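Long-range contacts in paenibacillus xanthan lyase (Paenibacillus, PDB 6F2P), which cleaves the side chains of the polysaccharide xanthan by beta-elimination, probably releasing their terminal mannose units: residues T543-I548 with Y561-G566; R824-T829 with M892-S897; V909-A914 with D936-G941. All coordinates share one frame; numbering follows the deposited sequence.

Contact 1: T543-I548 with Y561-G566. With CA (calcium ion), chain I.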
loop_
_atom_site.group_PDB
_atom_site.type_symbol
_atom_site.label_atom_id
_atom_site.label_comp_id
_atom_site.label_asym_id
_atom_site.label_seq_id
_atom_site.Cartn_x
_atom_site.Cartn_y
_atom_site.Cartn_z
ATOM N N THR A 543 31.669 -19.320 -5.943
ATOM C CA THR A 543 30.973 -20.177 -4.985
ATOM C C THR A 543 31.468 -19.997 -3.553
ATOM O O THR A 543 32.562 -19.472 -3.314
ATOM C CB THR A 543 31.047 -21.666 -5.370
ATOM O OG1 THR A 543 32.411 -22.033 -5.616
ATOM C CG2 THR A 543 30.219 -21.931 -6.614
ATOM N N GLY A 544 30.651 -20.444 -2.602
ATOM C CA GLY A 544 30.977 -20.301 -1.196
ATOM C C GLY A 544 31.225 -18.855 -0.818
ATOM O O GLY A 544 32.096 -18.547 0.003
ATOM N N THR A 545 30.460 -17.953 -1.424
ATOM C CA THR A 545 30.614 -16.540 -1.124
ATOM C C THR A 545 29.934 -16.207 0.201
ATOM O O THR A 545 28.739 -16.480 0.384
ATOM C CB THR A 545 30.041 -15.661 -2.239
ATOM O OG1 THR A 545 30.547 -16.108 -3.502
ATOM C CG2 THR A 545 30.434 -14.200 -2.010
ATOM N N ASN A 546 30.701 -15.621 1.118
ATOM C CA ASN A 546 30.183 -15.259 2.432
ATOM C C ASN A 546 29.878 -13.778 2.511
ATOM O O ASN A 546 28.808 -13.358 2.966
ATOM C CB ASN A 546 31.190 -15.629 3.516
ATOM C CG ASN A 546 31.438 -17.111 3.588
ATOM O OD1 ASN A 546 30.523 -17.916 3.384
ATOM N ND2 ASN A 546 32.682 -17.491 3.868
ATOM N N TYR A 547 30.839 -12.981 2.073
ATOM C CA TYR A 547 30.638 -11.551 2.020
ATOM C C TYR A 547 31.400 -10.938 0.852
ATOM O O TYR A 547 32.281 -11.573 0.272
ATOM C CB TYR A 547 31.014 -10.890 3.351
ATOM C CG TYR A 547 32.362 -11.294 3.912
ATOM C CD1 TYR A 547 32.509 -12.466 4.649
ATOM C CD2 TYR A 547 33.481 -10.489 3.732
ATOM C CE1 TYR A 547 33.742 -12.832 5.175
ATOM C CE2 TYR A 547 34.710 -10.843 4.251
ATOM C CZ TYR A 547 34.839 -12.013 4.975
ATOM O OH TYR A 547 36.068 -12.370 5.499
ATOM N N ILE A 548 31.030 -9.711 0.504
ATOM C CA ILE A 548 31.623 -8.996 -0.609
ATOM C C ILE A 548 31.703 -7.529 -0.207
ATOM O O ILE A 548 30.798 -7.015 0.453
ATOM C CB ILE A 548 30.745 -9.128 -1.879
ATOM C CG1 ILE A 548 30.732 -10.565 -2.394
ATOM C CG2 ILE A 548 31.234 -8.209 -2.989
ATOM C CD1 ILE A 548 29.986 -10.733 -3.700
ATOM N N TYR A 561 27.973 -6.696 1.133
ATOM C CA TYR A 561 26.958 -7.707 0.857
ATOM C C TYR A 561 27.273 -8.952 1.676
ATOM O O TYR A 561 28.331 -9.551 1.528
ATOM C CB TYR A 561 26.913 -8.072 -0.626
ATOM C CG TYR A 561 26.913 -6.891 -1.567
ATOM C CD1 TYR A 561 28.077 -6.159 -1.792
ATOM C CD2 TYR A 561 25.762 -6.523 -2.255
ATOM C CE1 TYR A 561 28.093 -5.082 -2.649
ATOM C CE2 TYR A 561 25.770 -5.441 -3.125
ATOM C CZ TYR A 561 26.945 -4.726 -3.310
ATOM O OH TYR A 561 26.996 -3.650 -4.151
ATOM N N TYR A 562 26.355 -9.342 2.544
ATOM C CA TYR A 562 26.561 -10.527 3.346
ATOM C C TYR A 562 25.608 -11.599 2.847
ATOM O O TYR A 562 24.446 -11.319 2.560
ATOM C CB TYR A 562 26.372 -10.195 4.831
ATOM C CG TYR A 562 26.054 -11.371 5.725
ATOM C CD1 TYR A 562 26.900 -12.469 5.797
ATOM C CD2 TYR A 562 24.912 -11.369 6.513
ATOM C CE1 TYR A 562 26.601 -13.544 6.606
ATOM C CE2 TYR A 562 24.605 -12.433 7.329
ATOM C CZ TYR A 562 25.448 -13.519 7.375
ATOM O OH TYR A 562 25.131 -14.583 8.197
ATOM N N PHE A 563 26.111 -12.820 2.700
ATOM C CA PHE A 563 25.294 -13.912 2.188
ATOM C C PHE A 563 25.133 -15.030 3.213
ATOM O O PHE A 563 25.974 -15.917 3.313
ATOM C CB PHE A 563 25.856 -14.423 0.858
ATOM C CG PHE A 563 25.956 -13.349 -0.186
ATOM C CD1 PHE A 563 27.081 -12.537 -0.265
ATOM C CD2 PHE A 563 24.906 -13.111 -1.057
ATOM C CE1 PHE A 563 27.164 -11.523 -1.215
ATOM C CE2 PHE A 563 24.988 -12.105 -2.002
ATOM C CZ PHE A 563 26.121 -11.312 -2.079
ATOM N N PRO A 564 24.040 -14.978 3.983
ATOM C CA PRO A 564 23.759 -15.952 5.047
ATOM C C PRO A 564 23.795 -17.386 4.527
ATOM O O PRO A 564 23.042 -17.756 3.608
ATOM C CB PRO A 564 22.346 -15.584 5.493
ATOM C CG PRO A 564 22.212 -14.132 5.140
ATOM C CD PRO A 564 23.006 -13.930 3.892
ATOM N N GLY A 565 24.690 -18.182 5.106
ATOM C CA GLY A 565 24.809 -19.583 4.750
ATOM C C GLY A 565 25.740 -19.787 3.580
ATOM O O GLY A 565 25.973 -20.917 3.152
ATOM N N GLY A 566 26.278 -18.682 3.072
ATOM C CA GLY A 566 27.057 -18.701 1.851
ATOM C C GLY A 566 26.185 -18.821 0.610
ATOM O O GLY A 566 25.100 -19.406 0.665
HETATM CA CA CA I . 24.825 -23.052 2.491
HETATM O O HOH W 1 28.299 -16.628 4.765
HETATM O O HOH W 2 25.205 -22.331 0.250
#
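Strands 545-548 and 561-563 run antiparallel, their axes 4.7 Å apart at 167°, as the two arms of a beta hairpin in the large antiparallel sheet of the super-sandwich domain of polysaccharide lyase family 8. Ile548 and Tyr561 are a hydrogen-bonded pair: Ile548 N donates to Tyr561 O over 2.9 Å and Tyr561 N returns a bond to Ile548 O, each donor lying in the plane of the carbonyl it meets. Farther along, Phe563 N reaches Asn546 O at 2.8 Å in a nearly straight bond (166°), but from above the carbonyl plane. Tyr547 and Tyr562, the non-hydrogen-bonded pair, share the face against helix 625-633; Ile548 and Tyr561 share the other. Ile548 crosses two rings obliquely. Its CG2 lies 3.9 Å from Tyr561 CD1, while Ile548 CD1, carried forward by an extended chain (chi2 -175°), lies 3.8 Å from Phe563 CE1. Phe563 also runs alongside Thr545; Tyr617 touches it from strand 613-621 of the same sheet and Val569 from strand 566-578 of another. An alanine in place of Phe563 would take away this ring and would probably loosen the packing of Ile548 and Thr545. Beyond it, a type II turn ends at Gly566, and Gly565 O binds calcium at 2.5 Å. One water ties turn to strand, donating to Asn546 OD1 at 2.9 Å and to Phe563 O at 2.8 Å.

Contact 2: R824-T829 with M892-S897. With CA (calcium ion), chain C.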
loop_
_atom_site.group_PDB
_atom_site.type_symbol
_atom_site.label_atom_id
_atom_site.label_comp_id
_atom_site.label_asym_id
_atom_site.label_seq_id
_atom_site.Cartn_x
_atom_site.Cartn_y
_atom_site.Cartn_z
ATOM N N ARG A 824 -32.665 -14.493 9.319
ATOM C CA ARG A 824 -33.995 -13.906 9.435
ATOM C C ARG A 824 -34.313 -13.183 8.139
ATOM O O ARG A 824 -33.584 -12.286 7.728
ATOM C CB ARG A 824 -34.089 -12.953 10.631
ATOM C CG ARG A 824 -35.487 -12.428 10.903
ATOM C CD ARG A 824 -35.522 -11.561 12.158
ATOM N NE ARG A 824 -36.834 -11.564 12.803
ATOM C CZ ARG A 824 -37.686 -10.544 12.783
ATOM N NH1 ARG A 824 -37.374 -9.422 12.155
ATOM N NH2 ARG A 824 -38.855 -10.644 13.400
ATOM N N ILE A 825 -35.397 -13.602 7.496
ATOM C CA ILE A 825 -35.775 -13.101 6.189
ATOM C C ILE A 825 -37.087 -12.320 6.278
ATOM O O ILE A 825 -38.066 -12.812 6.851
ATOM C CB ILE A 825 -35.959 -14.272 5.194
ATOM C CG1 ILE A 825 -34.681 -15.126 5.105
ATOM C CG2 ILE A 825 -36.431 -13.762 3.834
ATOM C CD1 ILE A 825 -33.415 -14.342 4.821
ATOM N N MET A 826 -37.112 -11.108 5.727
ATOM C CA MET A 826 -38.353 -10.341 5.664
ATOM C C MET A 826 -39.184 -10.793 4.462
ATOM O O MET A 826 -38.635 -11.189 3.425
ATOM C CB MET A 826 -38.056 -8.850 5.571
ATOM C CG MET A 826 -37.167 -8.334 6.677
ATOM S SD MET A 826 -38.003 -8.390 8.263
ATOM C CE MET A 826 -37.067 -9.680 9.051
ATOM N N LYS A 827 -40.506 -10.746 4.604
ATOM C CA LYS A 827 -41.390 -11.130 3.510
ATOM C C LYS A 827 -41.274 -10.135 2.363
ATOM O O LYS A 827 -41.236 -8.919 2.572
ATOM C CB LYS A 827 -42.848 -11.220 3.978
ATOM C CG LYS A 827 -43.830 -11.682 2.897
ATOM C CD LYS A 827 -45.264 -11.682 3.415
ATOM C CE LYS A 827 -46.268 -11.987 2.311
ATOM N NZ LYS A 827 -47.659 -11.820 2.819
ATOM N N SER A 828 -41.218 -10.662 1.149
ATOM C CA SER A 828 -41.138 -9.841 -0.043
ATOM C C SER A 828 -41.775 -10.632 -1.170
ATOM O O SER A 828 -41.542 -11.834 -1.295
ATOM C CB SER A 828 -39.676 -9.521 -0.365
ATOM O OG SER A 828 -39.527 -8.886 -1.624
ATOM N N THR A 829 -42.584 -9.967 -1.987
ATOM C CA THR A 829 -43.250 -10.648 -3.092
ATOM C C THR A 829 -42.225 -11.080 -4.141
ATOM O O THR A 829 -42.524 -11.879 -5.031
ATOM C CB THR A 829 -44.355 -9.772 -3.720
ATOM O OG1 THR A 829 -43.834 -8.469 -4.001
ATOM C CG2 THR A 829 -45.534 -9.635 -2.760
ATOM N N MET A 892 -35.020 -10.259 0.846
ATOM C CA MET A 892 -34.903 -9.266 1.904
ATOM C C MET A 892 -34.229 -9.885 3.129
ATOM O O MET A 892 -34.901 -10.421 4.016
ATOM C CB MET A 892 -36.282 -8.711 2.281
ATOM C CG MET A 892 -36.874 -7.745 1.267
ATOM S SD MET A 892 -35.982 -6.176 1.197
ATOM C CE MET A 892 -36.414 -5.639 -0.457
ATOM N N LEU A 893 -32.902 -9.812 3.174
ATOM C CA LEU A 893 -32.126 -10.409 4.261
ATOM C C LEU A 893 -32.021 -9.482 5.478
ATOM O O LEU A 893 -31.562 -8.345 5.363
ATOM C CB LEU A 893 -30.734 -10.782 3.746
ATOM C CG LEU A 893 -29.696 -11.390 4.691
ATOM C CD1 LEU A 893 -30.223 -12.641 5.378
ATOM C CD2 LEU A 893 -28.439 -11.707 3.895
ATOM N N ASP A 894 -32.442 -9.964 6.642
ATOM C CA ASP A 894 -32.393 -9.143 7.850
ATOM C C ASP A 894 -31.101 -9.383 8.619
ATOM O O ASP A 894 -30.372 -8.438 8.915
ATOM C CB ASP A 894 -33.619 -9.389 8.746
ATOM C CG ASP A 894 -33.700 -8.414 9.930
ATOM O OD1 ASP A 894 -32.862 -7.483 10.004
ATOM O OD2 ASP A 894 -34.608 -8.567 10.781
ATOM N N ASN A 895 -30.823 -10.646 8.942
ATOM C CA ASN A 895 -29.607 -10.977 9.682
ATOM C C ASN A 895 -29.226 -12.455 9.633
ATOM O O ASN A 895 -29.915 -13.267 9.020
ATOM C CB ASN A 895 -29.697 -10.494 11.138
ATOM C CG ASN A 895 -30.791 -11.193 11.936
ATOM O OD1 ASN A 895 -31.147 -12.340 11.669
ATOM N ND2 ASN A 895 -31.320 -10.498 12.937
ATOM N N PHE A 896 -28.108 -12.779 10.275
ATOM C CA PHE A 896 -27.731 -14.157 10.539
ATOM C C PHE A 896 -27.653 -14.333 12.051
ATOM O O PHE A 896 -27.388 -13.378 12.782
ATOM C CB PHE A 896 -26.361 -14.483 9.943
ATOM C CG PHE A 896 -26.333 -14.536 8.440
ATOM C CD1 PHE A 896 -26.856 -15.625 7.765
ATOM C CD2 PHE A 896 -25.750 -13.513 7.707
ATOM C CE1 PHE A 896 -26.824 -15.688 6.389
ATOM C CE2 PHE A 896 -25.708 -13.570 6.321
ATOM C CZ PHE A 896 -26.250 -14.661 5.662
ATOM N N SER A 897 -27.893 -15.553 12.511
ATOM C CA SER A 897 -27.601 -15.928 13.882
ATOM C C SER A 897 -26.829 -17.232 13.840
ATOM O O SER A 897 -27.115 -18.089 13.014
ATOM C CB SER A 897 -28.891 -16.125 14.678
ATOM O OG SER A 897 -29.576 -14.902 14.865
HETATM CA CA CA C . -31.147 -6.012 10.128
HETATM O O HOH W 3 -37.176 -11.655 0.880
#
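A classic beta bulge interrupts the antiparallel pairing of strands 824-826 and 892-897 in a beta-sandwich domain, so that Asp894 and Asn895 both face Arg824. Arg824 O takes both bulge amides: Asp894 N at 2.8 Å, nearly along the C=O axis, and Asn895 N through a weak bond of 3.4 Å. In return Arg824 N donates to Asn895 O at 3.0 Å, coming from above that carbonyl's plane. Past the bulge, Met826 N meets Met892 O at 2.9 Å, again nearly along the C=O axis, and a water fills the next rung, accepting from Met892 N and donating to Met826 O.

The two oxygens of the Asp894 carboxylate have separate tasks. OD1 binds a calcium ion at 2.3 Å, and Asp894 O joins it on the same ion. OD2 accepts from Arg824 NH1 at 3.2 Å in a straight salt bridge (164°) that lies in the guanidinium plane, although guanidinium and carboxylate are turned 61° apart. The extended Arg824 chain runs alongside Asp894 to get there, and NH1 also donates to Asn789 O. Glu769, Glu771, Ser791 and Lys794 complete the calcium site, whose charge would probably keep Asp894 ionised. On the opposite face of the sheet from Arg824, Ile825 and Leu893 cross obliquely, with Ile825 CD1 3.7 Å from Leu893 CD1.

Contact 3: V909-A914 with D936-G941. With CA (calcium ion), chain G.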
loop_
_atom_site.group_PDB
_atom_site.type_symbol
_atom_site.label_atom_id
_atom_site.label_comp_id
_atom_site.label_asym_id
_atom_site.label_seq_id
_atom_site.Cartn_x
_atom_site.Cartn_y
_atom_site.Cartn_z
ATOM N N VAL A 909 -20.291 -38.452 31.091
ATOM C CA VAL A 909 -19.297 -38.937 32.039
ATOM C C VAL A 909 -19.480 -40.427 32.292
ATOM O O VAL A 909 -20.542 -40.854 32.735
ATOM C CB VAL A 909 -19.352 -38.172 33.365
ATOM C CG1 VAL A 909 -18.156 -38.529 34.214
ATOM C CG2 VAL A 909 -19.380 -36.676 33.108
ATOM N N ASP A 910 -18.449 -41.214 31.980
ATOM C CA ASP A 910 -18.483 -42.658 32.190
ATOM C C ASP A 910 -17.764 -42.964 33.497
ATOM O O ASP A 910 -17.072 -42.103 34.028
ATOM C CB ASP A 910 -17.809 -43.383 31.023
ATOM C CG ASP A 910 -18.124 -44.868 30.993
ATOM O OD1 ASP A 910 -19.284 -45.219 30.685
ATOM O OD2 ASP A 910 -17.216 -45.682 31.271
ATOM N N ASN A 911 -17.934 -44.169 34.030
ATOM C CA ASN A 911 -17.291 -44.517 35.297
ATOM C C ASN A 911 -15.774 -44.598 35.163
ATOM O O ASN A 911 -15.043 -44.504 36.154
ATOM C CB ASN A 911 -17.835 -45.832 35.827
ATOM C CG ASN A 911 -17.767 -46.931 34.800
ATOM O OD1 ASN A 911 -18.533 -46.940 33.837
ATOM N ND2 ASN A 911 -16.844 -47.868 34.994
ATOM N N ALA A 912 -15.311 -44.782 33.929
ATOM C CA ALA A 912 -13.885 -44.753 33.614
ATOM C C ALA A 912 -13.704 -44.579 32.117
ATOM O O ALA A 912 -13.906 -45.547 31.385
ATOM C CB ALA A 912 -13.209 -46.040 34.071
ATOM N N ASP A 913 -13.356 -43.389 31.613
ATOM C CA ASP A 913 -13.192 -42.089 32.308
ATOM C C ASP A 913 -12.123 -41.876 33.379
ATOM O O ASP A 913 -12.114 -42.511 34.433
ATOM C CB ASP A 913 -14.525 -41.440 32.686
ATOM C CG ASP A 913 -15.188 -40.754 31.503
ATOM O OD1 ASP A 913 -15.095 -41.292 30.380
ATOM O OD2 ASP A 913 -15.788 -39.674 31.698
ATOM N N ALA A 914 -11.233 -40.939 33.068
ATOM C CA ALA A 914 -10.060 -40.656 33.878
ATOM C C ALA A 914 -10.264 -39.361 34.641
ATOM O O ALA A 914 -9.588 -39.094 35.639
ATOM C CB ALA A 914 -8.825 -40.547 32.988
ATOM N N ASP A 936 -17.371 -51.283 30.443
ATOM C CA ASP A 936 -17.783 -51.840 31.718
ATOM C C ASP A 936 -18.768 -50.948 32.477
ATOM O O ASP A 936 -19.168 -49.886 31.996
ATOM C CB ASP A 936 -16.539 -52.060 32.587
ATOM C CG ASP A 936 -15.820 -50.754 32.936
ATOM O OD1 ASP A 936 -16.149 -49.699 32.347
ATOM O OD2 ASP A 936 -14.899 -50.788 33.780
ATOM N N TYR A 937 -19.154 -51.416 33.663
ATOM C CA TYR A 937 -19.841 -50.619 34.675
ATOM C C TYR A 937 -19.325 -51.084 36.032
ATOM O O TYR A 937 -18.584 -52.057 36.103
ATOM C CB TYR A 937 -21.355 -50.805 34.588
ATOM C CG TYR A 937 -21.804 -52.243 34.469
ATOM C CD1 TYR A 937 -21.989 -53.032 35.597
ATOM C CD2 TYR A 937 -22.051 -52.808 33.225
ATOM C CE1 TYR A 937 -22.403 -54.346 35.486
ATOM C CE2 TYR A 937 -22.466 -54.121 33.103
ATOM C CZ TYR A 937 -22.642 -54.886 34.234
ATOM O OH TYR A 937 -23.056 -56.196 34.111
ATOM N N ILE A 938 -19.705 -50.403 37.105
ATOM C CA ILE A 938 -19.263 -50.819 38.430
ATOM C C ILE A 938 -20.435 -51.073 39.385
ATOM O O ILE A 938 -21.552 -50.616 39.142
ATOM C CB ILE A 938 -18.258 -49.817 39.042
ATOM C CG1 ILE A 938 -18.838 -48.403 39.068
ATOM C CG2 ILE A 938 -16.963 -49.822 38.254
ATOM C CD1 ILE A 938 -17.927 -47.395 39.742
ATOM N N HIS A 939 -20.183 -51.829 40.453
ATOM C CA HIS A 939 -21.217 -52.117 41.448
ATOM C C HIS A 939 -20.665 -52.245 42.869
ATOM O O HIS A 939 -19.475 -52.500 43.060
ATOM C CB HIS A 939 -22.063 -53.342 41.053
ATOM C CG HIS A 939 -21.302 -54.633 41.006
ATOM N ND1 HIS A 939 -20.758 -55.222 42.128
ATOM C CD2 HIS A 939 -21.021 -55.465 39.973
ATOM C CE1 HIS A 939 -20.162 -56.351 41.787
ATOM N NE2 HIS A 939 -20.307 -56.522 40.485
ATOM N N ASP A 940 -21.539 -52.058 43.857
ATOM C CA ASP A 940 -21.130 -52.010 45.263
ATOM C C ASP A 940 -21.066 -53.393 45.917
ATOM O O ASP A 940 -20.654 -53.527 47.074
ATOM C CB ASP A 940 -22.054 -51.087 46.070
ATOM C CG ASP A 940 -23.463 -51.648 46.231
ATOM O OD1 ASP A 940 -23.956 -52.329 45.299
ATOM O OD2 ASP A 940 -24.074 -51.401 47.296
ATOM N N GLY A 941 -21.476 -54.415 45.169
ATOM C CA GLY A 941 -21.427 -55.779 45.653
ATOM C C GLY A 941 -22.453 -56.051 46.734
ATOM O O GLY A 941 -22.248 -56.911 47.592
HETATM CA CA CA G . -19.378 -47.525 31.790
#
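A calcium ion joins segment 909-914, on strand 907-910, to segment 936-941, on strand 937-939, in the beta-sandwich fold of the golvesin C-terminal domain; the two segments are linked through the metal and side chains, without beta pairing between them. The second segment opens with Asp936, which binds the ion through its backbone O at 2.4 Å. Its carboxylate works in the second shell: CG sits between the backbone N and the carbonyl carbon, and OD1 accepts Asn911 ND2 at 3.3 Å (157°). Asp936 OD1 lies near the plane of the Asn911 amide, whereas the ND2 donor meets the carboxylate from above its plane, the two groups being turned 44° apart. This bond helps to fix the rotation of the Asn911 amide, whose OD1 points at the calcium, 2.3 Å away. Tyr937 points away from the first segment and packs on Asp1032, another ligand of the ion. Ile938 turns back, laying CG2 3.8 Å from Asn911 ND2, while its backbone pairs with Ala1031. His939 continues the strand by pairing with Thr924. Asp940, just past the strand, makes a salt bridge from OD2 to Lys945 NZ, and Gly941 N gives His939 ND1 a weak bond. Across the ion, Asp910 binds through both OD1 (2.6 Å) and OD2 (2.9 Å), and Tyr933 O also coordinates. Pooled acidic groups here would probably repel one another without the metal. Within the first segment, Asp910 N donates to Asp913 OD2 at 3.1 Å, meeting that carboxylate from above its plane.

The three contacts follow one another along the chain, each closing before the next opens, and they lie in three different sheets. Contact 1 belongs to the super-sandwich domain, contact 2 to the beta sandwich that includes strands 817-826 and 891-900, and contact 3 to the golvesin C-terminal domain. Contacts 1 and 2 lie on opposite sides of the chain's centre, with their own centres 63 Å apart; contacts 2 and 3 are 50 Å apart between centres and about 28 Å between nearest atoms. None touches another. Each nevertheless has its own calcium ion, so metal binding recurs along this elongated, multidomain lyase, in separate beta domains and not at one shared site.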